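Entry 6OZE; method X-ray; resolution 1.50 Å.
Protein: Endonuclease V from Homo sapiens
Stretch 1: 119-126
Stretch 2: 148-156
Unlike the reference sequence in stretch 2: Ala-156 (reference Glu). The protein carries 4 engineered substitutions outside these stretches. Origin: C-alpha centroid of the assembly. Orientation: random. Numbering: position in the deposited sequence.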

# COMPACT_ATOMS: atom_id res chain seq x y z
N GLY A 119 -2.54 -1.35 1.90
CA GLY A 119 -3.56 -0.33 2.04
C GLY A 119 -3.92 0.20 0.68
O GLY A 119 -3.36 -0.19 -0.34
N ASN A 120 -4.89 1.11 0.67
CA ASN A 120 -5.36 1.65 -0.60
C ASN A 120 -4.78 3.05 -0.83
O ASN A 120 -4.39 3.76 0.10
CB ASN A 120 -6.88 1.74 -0.64
CG ASN A 120 -7.56 0.39 -0.62
OD1 ASN A 120 -7.82 -0.22 -1.68
ND2 ASN A 120 -7.88 -0.09 0.58
N GLY A 121 -4.74 3.42 -2.10
CA GLY A 121 -4.41 4.76 -2.52
C GLY A 121 -5.65 5.55 -2.87
O GLY A 121 -6.46 5.89 -1.99
N VAL A 122 -5.83 5.84 -4.15
CA VAL A 122 -6.98 6.64 -4.55
C VAL A 122 -8.28 5.83 -4.50
O VAL A 122 -9.36 6.43 -4.50
CB VAL A 122 -6.72 7.35 -5.89
CG1 VAL A 122 -5.47 8.22 -5.76
CG2 VAL A 122 -6.53 6.34 -6.98
N LEU A 123 -8.20 4.50 -4.44
CA LEU A 123 -9.40 3.69 -4.25
C LEU A 123 -9.73 3.76 -2.76
O LEU A 123 -9.26 2.95 -1.96
CB LEU A 123 -9.15 2.25 -4.70
CG LEU A 123 -10.31 1.29 -4.99
CD1 LEU A 123 -9.78 -0.04 -5.51
CD2 LEU A 123 -11.21 1.06 -3.79
N HIS A 124 -10.55 4.74 -2.40
CA HIS A 124 -10.73 5.08 -0.99
C HIS A 124 -11.94 5.98 -0.87
O HIS A 124 -12.36 6.62 -1.84
CB HIS A 124 -9.46 5.77 -0.47
CG HIS A 124 -9.54 6.18 0.97
ND1 HIS A 124 -9.85 7.46 1.35
CD2 HIS A 124 -9.31 5.49 2.11
CE1 HIS A 124 -9.82 7.55 2.67
NE2 HIS A 124 -9.50 6.36 3.16
N HIS A 125 -12.50 6.03 0.35
CA HIS A 125 -13.71 6.81 0.62
C HIS A 125 -13.60 8.22 0.08
O HIS A 125 -14.58 8.78 -0.44
CB HIS A 125 -13.95 6.89 2.13
CG HIS A 125 -13.97 5.56 2.83
ND1 HIS A 125 -12.87 4.73 2.89
CD2 HIS A 125 -14.95 4.93 3.52
CE1 HIS A 125 -13.17 3.65 3.58
NE2 HIS A 125 -14.43 3.74 3.97
N ARG A 126 -12.42 8.83 0.20
CA ARG A 126 -12.21 10.22 -0.19
C ARG A 126 -11.16 10.37 -1.28
O ARG A 126 -10.62 11.46 -1.48
CB ARG A 126 -11.84 11.05 1.04
CG ARG A 126 -12.20 12.53 0.96
CD ARG A 126 -12.25 13.16 2.35
NE ARG A 126 -13.53 12.92 3.01
CZ ARG A 126 -13.78 11.90 3.83
NH1 ARG A 126 -12.83 11.02 4.11
NH2 ARG A 126 -14.99 11.77 4.37
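Stretch 2 (148-156) KLLQVDGLA

Leu-123 forms the apolar centre of the contact. Its CA-CB bond points sideways, but the t,t rotamer carries the end of the side chain to stretch 2. There Leu-123 CD2 lies 3.7 Å from Leu-150 CB, 3.9 Å from Val-152 CG2 and 4.1 Å from Leu-155 CD1. Leu-123 CD2 also lies 3.4 Å from Leu-150 O.

Neither stretch is regular helix or strand. Up to Val-152, stretch 2 runs in the same overall direction as stretch 1. Stretch 2 runs extended from Lys-148 to Leu-150, then bends at Gln-151, where Val-152 N makes a weak hydrogen bond to Leu-150 O, 3.0 Å. It reverses in a type I' turn from Val-152 to Leu-155. The turn is closed by a hydrogen bond from Leu-155 N to Val-152 O, 2.9 Å.

The backbones are nearest at His-125 and Val-152, with CA atoms 5.6 Å apart. Val-152 CG1 sits over one face of the His-125 ring, 4.2 Å from its centroid, in a CH-pi contact. Leu-150 CD2 approaches His-125 CE1 at 3.6 Å, and Leu-150 CD1 lies 3.9 Å from His-124 CA.

At the polar edge no direct hydrogen bond joins the stretches; water does. Water 1 donates to Asn-120 OD1 and Lys-148 O, both 2.8 Å from its O, and accepts from Leu-150 N at 2.9 Å. Water 2 links Asn-120 ND2 to Lys-148 O.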

# COMPACT_ATOMS: atom_id res chain seq x y z
N LYS A 148 -8.54 -6.78 -0.06
CA LYS A 148 -9.99 -6.83 -0.22
C LYS A 148 -10.48 -5.55 -0.88
O LYS A 148 -9.83 -4.50 -0.83
CB LYS A 148 -10.71 -7.06 1.12
CG LYS A 148 -10.47 -6.00 2.17
CD LYS A 148 -11.29 -6.28 3.42
CE LYS A 148 -10.79 -5.48 4.62
NZ LYS A 148 -10.84 -4.01 4.39
N LEU A 149 -11.65 -5.65 -1.50
CA LEU A 149 -12.22 -4.54 -2.26
C LEU A 149 -12.93 -3.56 -1.34
O LEU A 149 -13.89 -3.92 -0.64
CB LEU A 149 -13.20 -5.09 -3.30
CG LEU A 149 -13.89 -4.02 -4.15
CD1 LEU A 149 -12.85 -3.27 -4.97
CD2 LEU A 149 -14.95 -4.65 -5.05
N LEU A 150 -12.48 -2.31 -1.34
CA LEU A 150 -13.17 -1.24 -0.63
C LEU A 150 -14.34 -0.76 -1.49
O LEU A 150 -14.14 -0.31 -2.62
CB LEU A 150 -12.20 -0.08 -0.39
CG LEU A 150 -11.86 0.37 1.03
CD1 LEU A 150 -11.13 1.71 1.00
CD2 LEU A 150 -13.11 0.45 1.90
N GLN A 151 -15.55 -0.86 -0.96
CA GLN A 151 -16.75 -0.59 -1.76
C GLN A 151 -17.11 0.89 -1.70
O GLN A 151 -18.02 1.32 -1.00
CB GLN A 151 -17.90 -1.50 -1.34
CG GLN A 151 -17.65 -2.97 -1.66
CD GLN A 151 -18.83 -3.86 -1.31
OE1 GLN A 151 -19.00 -4.94 -1.88
NE2 GLN A 151 -19.65 -3.42 -0.36
N VAL A 152 -16.38 1.69 -2.49
CA VAL A 152 -16.54 3.13 -2.55
C VAL A 152 -16.79 3.57 -3.98
O VAL A 152 -16.44 2.88 -4.94
CB VAL A 152 -15.33 3.88 -1.95
CG1 VAL A 152 -15.17 3.56 -0.47
CG2 VAL A 152 -14.07 3.54 -2.73
N ASP A 153 -17.39 4.76 -4.12
CA ASP A 153 -17.73 5.34 -5.43
C ASP A 153 -18.49 4.35 -6.30
O ASP A 153 -18.21 4.17 -7.49
CB ASP A 153 -16.49 5.90 -6.15
CG ASP A 153 -16.85 6.74 -7.38
OD1 ASP A 153 -18.04 7.12 -7.53
OD2 ASP A 153 -15.95 7.02 -8.20
N GLY A 154 -19.47 3.67 -5.70
CA GLY A 154 -20.29 2.73 -6.43
C GLY A 154 -19.64 1.40 -6.74
O GLY A 154 -20.27 0.58 -7.42
N LEU A 155 -18.41 1.16 -6.29
CA LEU A 155 -17.81 -0.16 -6.45
C LEU A 155 -18.45 -1.15 -5.49
O LEU A 155 -18.75 -0.82 -4.34
CB LEU A 155 -16.32 -0.10 -6.17
CG LEU A 155 -15.39 0.41 -7.27
CD1 LEU A 155 -13.98 0.52 -6.74
CD2 LEU A 155 -15.44 -0.53 -8.47
N ALA A 156 -18.67 -2.37 -5.96
CA ALA A 156 -19.31 -3.37 -5.12
C ALA A 156 -18.84 -4.75 -5.54
O ALA A 156 -18.59 -5.00 -6.73
CB ALA A 156 -20.84 -3.29 -5.23
O HOH W 1 -9.74 -2.09 -2.31
O HOH W 2 -9.13 -2.60 1.36